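Local coordinates for protein Pcdhgc3 (Mus musculus, PDB 4ZI8), which probably acts as a calcium-dependent cell-adhesion protein that may help establish and maintain specific neuronal connections in the brain, this chain being its first three cadherin repeats, at residues 63-66 against 67-70; 299-302 against 303-306. One frame throughout, in Å; residues are numbered along the deposited sequence.

Contact 1 of 2, residues 63-66 against 67-70; sequences SRRF and FEVN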
loop_
_atom_site.group_PDB
_atom_site.type_symbol
_atom_site.label_atom_id
_atom_site.label_comp_id
_atom_site.label_asym_id
_atom_site.label_seq_id
_atom_site.Cartn_x
_atom_site.Cartn_y
_atom_site.Cartn_z
ATOM N N SER B 63 28.540 -43.676 -10.486
ATOM C CA SER B 63 27.210 -43.262 -10.868
ATOM C C SER B 63 26.307 -44.461 -11.158
ATOM O O SER B 63 26.775 -45.575 -11.321
ATOM C CB SER B 63 27.277 -42.335 -12.076
ATOM O OG SER B 63 27.502 -43.083 -13.243
ATOM N N ARG B 64 25.002 -44.217 -11.198
ATOM C CA ARG B 64 24.025 -45.278 -11.368
ATOM C C ARG B 64 24.201 -46.009 -12.686
ATOM O O ARG B 64 24.581 -45.413 -13.705
ATOM C CB ARG B 64 22.617 -44.715 -11.314
ATOM C CG ARG B 64 22.242 -44.061 -10.006
ATOM C CD ARG B 64 20.857 -43.511 -10.137
ATOM N NE ARG B 64 20.613 -42.544 -9.091
ATOM C CZ ARG B 64 19.599 -41.697 -9.099
ATOM N NH1 ARG B 64 18.741 -41.715 -10.106
ATOM N NH2 ARG B 64 19.464 -40.841 -8.096
ATOM N N ARG B 65 23.888 -47.293 -12.696
ATOM C CA ARG B 65 23.974 -48.039 -13.943
ATOM C C ARG B 65 22.739 -47.819 -14.801
ATOM O O ARG B 65 21.806 -48.633 -14.831
ATOM C CB ARG B 65 24.185 -49.516 -13.646
ATOM C CG ARG B 65 25.390 -49.734 -12.757
ATOM C CD ARG B 65 26.080 -51.068 -13.060
ATOM N NE ARG B 65 25.225 -52.195 -12.716
ATOM C CZ ARG B 65 25.211 -52.773 -11.518
ATOM N NH1 ARG B 65 26.010 -52.318 -10.555
ATOM N NH2 ARG B 65 24.408 -53.807 -11.273
ATOM N N PHE B 66 22.751 -46.713 -15.519
ATOM C CA PHE B 66 21.589 -46.296 -16.305
ATOM C C PHE B 66 21.372 -47.211 -17.500
ATOM O O PHE B 66 20.246 -47.385 -17.972
ATOM C CB PHE B 66 21.778 -44.862 -16.785
ATOM C CG PHE B 66 21.749 -43.837 -15.672
ATOM C CD1 PHE B 66 20.578 -43.613 -14.950
ATOM C CD2 PHE B 66 22.881 -43.090 -15.368
ATOM C CE1 PHE B 66 20.542 -42.637 -13.935
ATOM C CE2 PHE B 66 22.864 -42.136 -14.369
ATOM C CZ PHE B 66 21.682 -41.904 -13.644
ATOM N N PHE B 67 22.473 -47.782 -17.981
ATOM C CA PHE B 67 22.462 -48.651 -19.152
ATOM C C PHE B 67 23.234 -49.910 -18.879
ATOM O O PHE B 67 24.207 -49.911 -18.129
ATOM C CB PHE B 67 23.068 -47.946 -20.351
ATOM C CG PHE B 67 22.382 -46.686 -20.683
ATOM C CD1 PHE B 67 21.217 -46.693 -21.425
ATOM C CD2 PHE B 67 22.864 -45.488 -20.205
ATOM C CE1 PHE B 67 20.564 -45.485 -21.713
ATOM C CE2 PHE B 67 22.214 -44.277 -20.480
ATOM C CZ PHE B 67 21.069 -44.282 -21.221
ATOM N N GLU B 68 22.790 -50.989 -19.484
ATOM C CA GLU B 68 23.545 -52.228 -19.436
ATOM C C GLU B 68 23.608 -52.752 -20.858
ATOM O O GLU B 68 22.829 -52.308 -21.698
ATOM C CB GLU B 68 22.888 -53.231 -18.496
ATOM C CG GLU B 68 23.090 -52.901 -17.018
ATOM C CD GLU B 68 24.488 -53.252 -16.481
ATOM O OE1 GLU B 68 25.398 -53.580 -17.283
ATOM O OE2 GLU B 68 24.667 -53.219 -15.241
ATOM N N VAL B 69 24.537 -53.672 -21.129
ATOM C CA VAL B 69 24.659 -54.287 -22.443
ATOM C C VAL B 69 24.545 -55.793 -22.286
ATOM O O VAL B 69 25.097 -56.348 -21.356
ATOM C CB VAL B 69 25.998 -53.908 -23.121
ATOM C CG1 VAL B 69 26.127 -54.578 -24.482
ATOM C CG2 VAL B 69 26.098 -52.394 -23.268
ATOM N N ASN B 70 23.796 -56.436 -23.172
ATOM C CA ASN B 70 23.695 -57.884 -23.234
ATOM C C ASN B 70 25.009 -58.445 -23.818
ATOM O O ASN B 70 25.296 -58.236 -24.999
ATOM C CB ASN B 70 22.485 -58.255 -24.093
ATOM C CG ASN B 70 22.250 -59.738 -24.189
ATOM O OD1 ASN B 70 23.156 -60.555 -24.018
ATOM N ND2 ASN B 70 21.014 -60.100 -24.501
#
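An inverse gamma turn centred on R65 leads the chain of the first cadherin repeat into the edge strand 67-69, and a salt bridge from R65 to E68 spans this entry. R65 NE meets E68 OE2 at 2.8 Å, bent at the hydrogen (140°) and somewhat out of the guanidinium plane, while the carboxylate oxygen is approached nearly along its C-O axis. Only NE bonds the carboxylate across the two segments, and the planar groups are turned 67° apart. R65 gets there by folding about CG-CD (chi3 -66°), which turns NE toward E68. F66 CB touches F67 CD2 at 3.6 Å, and the carbonyl oxygen F66 O lies over one face of the F67 ring, 3.5 Å from F67 CG. The F67 ring turns inward onto M76, V78 and V96, whereas F66 and E68 make backbone hydrogen bonds with N79 and F77, next to and on strand 75-78. The ion pair lies on the outer side, where solvent would probably weaken its pull; the F67 ring is buried in the repeat, with F66 partly exposed beside it.

Contact 2 of 2, residues 299-302 against 303-306; sequences RLDF and EDTK
D301 and D304 lay their carboxylates one over the other, the planes only 14° apart, with D304 OD2 3.4 Å from D301 CG. E303 comes in at about a right angle to D301, its carboxylate plane 78° from that of D301, and its OE1 stands 3.1 Å from D301 OD1. D301 OD1 receives the backbone N-H of D304 at 2.9 Å, from the anti side and well out of the carboxylate plane, together with a weak bond from E303 N; a water donates to both this oxygen and D304 OD1. A first torsion close to trans swings the D301 carboxylate over the turn that follows. The other oxygen, OD2, lies in the guanidinium plane of R299, whose NH1 reaches it in a salt bridge of 3.1 Å. Residues 301-303 form the Asp-X-Glu motif near the C-terminal end of the third cadherin repeat; D301 and E303 bind calcium in another structure of this protein but not here, and the close D301 OD1 and E303 OE1 would probably repel each other without a cation between them. The turn closes with a straight bond from T305 N to D301 O (2.9 Å, 175°). F302 turns its CB away from 303-306, yet its ring meets both E303, whose OE2 sits at the edge, in plane, and K306, which lies over a face with a CH-pi contact from CG (4.2 Å to the ring centroid) and a cation-pi contact from NZ (4.4 Å). A bend at the last K306 torsion lets NZ also donate to F302 O at 3.1 Å, while the F302 amide bonds E245.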
loop_
_atom_site.group_PDB
_atom_site.type_symbol
_atom_site.label_atom_id
_atom_site.label_comp_id
_atom_site.label_asym_id
_atom_site.label_seq_id
_atom_site.Cartn_x
_atom_site.Cartn_y
_atom_site.Cartn_z
ATOM N N ARG B 299 -31.182 26.581 32.608
ATOM C CA ARG B 299 -32.589 26.883 32.851
ATOM C C ARG B 299 -33.186 27.647 31.684
ATOM O O ARG B 299 -32.730 28.727 31.348
ATOM C CB ARG B 299 -32.770 27.691 34.136
ATOM C CG ARG B 299 -34.235 27.976 34.441
ATOM C CD ARG B 299 -34.399 28.880 35.653
ATOM N NE ARG B 299 -33.984 30.263 35.404
ATOM C CZ ARG B 299 -34.751 31.197 34.837
ATOM N NH1 ARG B 299 -35.981 30.901 34.434
ATOM N NH2 ARG B 299 -34.286 32.430 34.662
ATOM N N LEU B 300 -34.207 27.080 31.061
ATOM C CA LEU B 300 -34.930 27.793 30.018
ATOM C C LEU B 300 -35.706 28.945 30.631
ATOM O O LEU B 300 -36.014 28.935 31.817
ATOM C CB LEU B 300 -35.882 26.861 29.280
ATOM C CG LEU B 300 -35.257 25.649 28.574
ATOM C CD1 LEU B 300 -36.346 24.821 27.959
ATOM C CD2 LEU B 300 -34.292 26.092 27.506
ATOM N N ASP B 301 -36.005 29.946 29.819
ATOM C CA ASP B 301 -36.861 31.028 30.262
ATOM C C ASP B 301 -37.628 31.576 29.074
ATOM O O ASP B 301 -37.029 32.100 28.124
ATOM C CB ASP B 301 -36.050 32.128 30.918
ATOM C CG ASP B 301 -36.932 33.183 31.552
ATOM O OD1 ASP B 301 -37.684 33.840 30.819
ATOM O OD2 ASP B 301 -36.877 33.347 32.781
ATOM N N PHE B 302 -38.949 31.440 29.123
ATOM C CA PHE B 302 -39.792 31.763 27.980
ATOM C C PHE B 302 -39.761 33.265 27.679
ATOM O O PHE B 302 -39.789 33.673 26.525
ATOM C CB PHE B 302 -41.224 31.267 28.235
ATOM C CG PHE B 302 -42.233 31.693 27.187
ATOM C CD1 PHE B 302 -42.385 30.975 26.002
ATOM C CD2 PHE B 302 -43.061 32.793 27.410
ATOM C CE1 PHE B 302 -43.319 31.357 25.061
ATOM C CE2 PHE B 302 -43.997 33.180 26.458
ATOM C CZ PHE B 302 -44.129 32.457 25.293
ATOM N N GLU B 303 -39.678 34.087 28.713
ATOM C CA GLU B 303 -39.661 35.529 28.487
ATOM C C GLU B 303 -38.291 35.981 27.962
ATOM O O GLU B 303 -38.200 36.950 27.222
ATOM C CB GLU B 303 -40.062 36.286 29.767
ATOM C CG GLU B 303 -41.446 35.870 30.303
ATOM C CD GLU B 303 -41.436 34.555 31.103
ATOM O OE1 GLU B 303 -40.530 34.379 31.943
ATOM O OE2 GLU B 303 -42.329 33.700 30.900
ATOM N N ASP B 304 -37.229 35.251 28.293
ATOM C CA ASP B 304 -35.901 35.608 27.787
ATOM C C ASP B 304 -35.698 35.141 26.347
ATOM O O ASP B 304 -35.251 35.915 25.482
ATOM C CB ASP B 304 -34.810 35.024 28.685
ATOM C CG ASP B 304 -34.773 35.673 30.055
ATOM O OD1 ASP B 304 -35.375 36.763 30.228
ATOM O OD2 ASP B 304 -34.140 35.097 30.968
ATOM N N THR B 305 -36.018 33.880 26.085
ATOM C CA THR B 305 -35.807 33.327 24.754
ATOM C C THR B 305 -36.831 32.256 24.432
ATOM O O THR B 305 -36.898 31.241 25.118
ATOM C CB THR B 305 -34.393 32.724 24.625
ATOM O OG1 THR B 305 -33.428 33.712 25.006
ATOM C CG2 THR B 305 -34.130 32.296 23.194
ATOM N N LYS B 306 -37.600 32.475 23.369
ATOM C CA LYS B 306 -38.691 31.588 23.002
ATOM C C LYS B 306 -38.261 30.426 22.120
ATOM O O LYS B 306 -38.946 29.406 22.057
ATOM C CB LYS B 306 -39.777 32.377 22.290
ATOM C CG LYS B 306 -40.523 33.311 23.223
ATOM C CD LYS B 306 -41.375 34.320 22.471
ATOM C CE LYS B 306 -42.101 35.220 23.464
ATOM N NZ LYS B 306 -41.200 35.646 24.574
HETATM O O HOH W 1 -34.366 35.323 33.723
HETATM O O HOH W 2 -35.091 30.100 26.953
HETATM O O HOH W 3 -37.464 36.530 32.114
#

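Overall arrangement
The two contacts lie on opposite sides of the chain's centre, with about 93 Å between their nearest atoms. Contact 1 is partly buried at the start of an edge strand of the first repeat; contact 2 is a surface turn between strands 293-296 and 307-316 of the third. An arginine-carboxylate pair occurs in both, but in contact 1 it lies on the outer side of a strand whose other side carries the buried F67, whereas in contact 2 it borders gathered acids, waters and amides. An aromatic ring meets a backbone carbonyl in the first and a lysine in the second. Only D301 and E303 are themselves calcium ligands in another structure; the side chain of F66 is about 11 Å from a bound calcium.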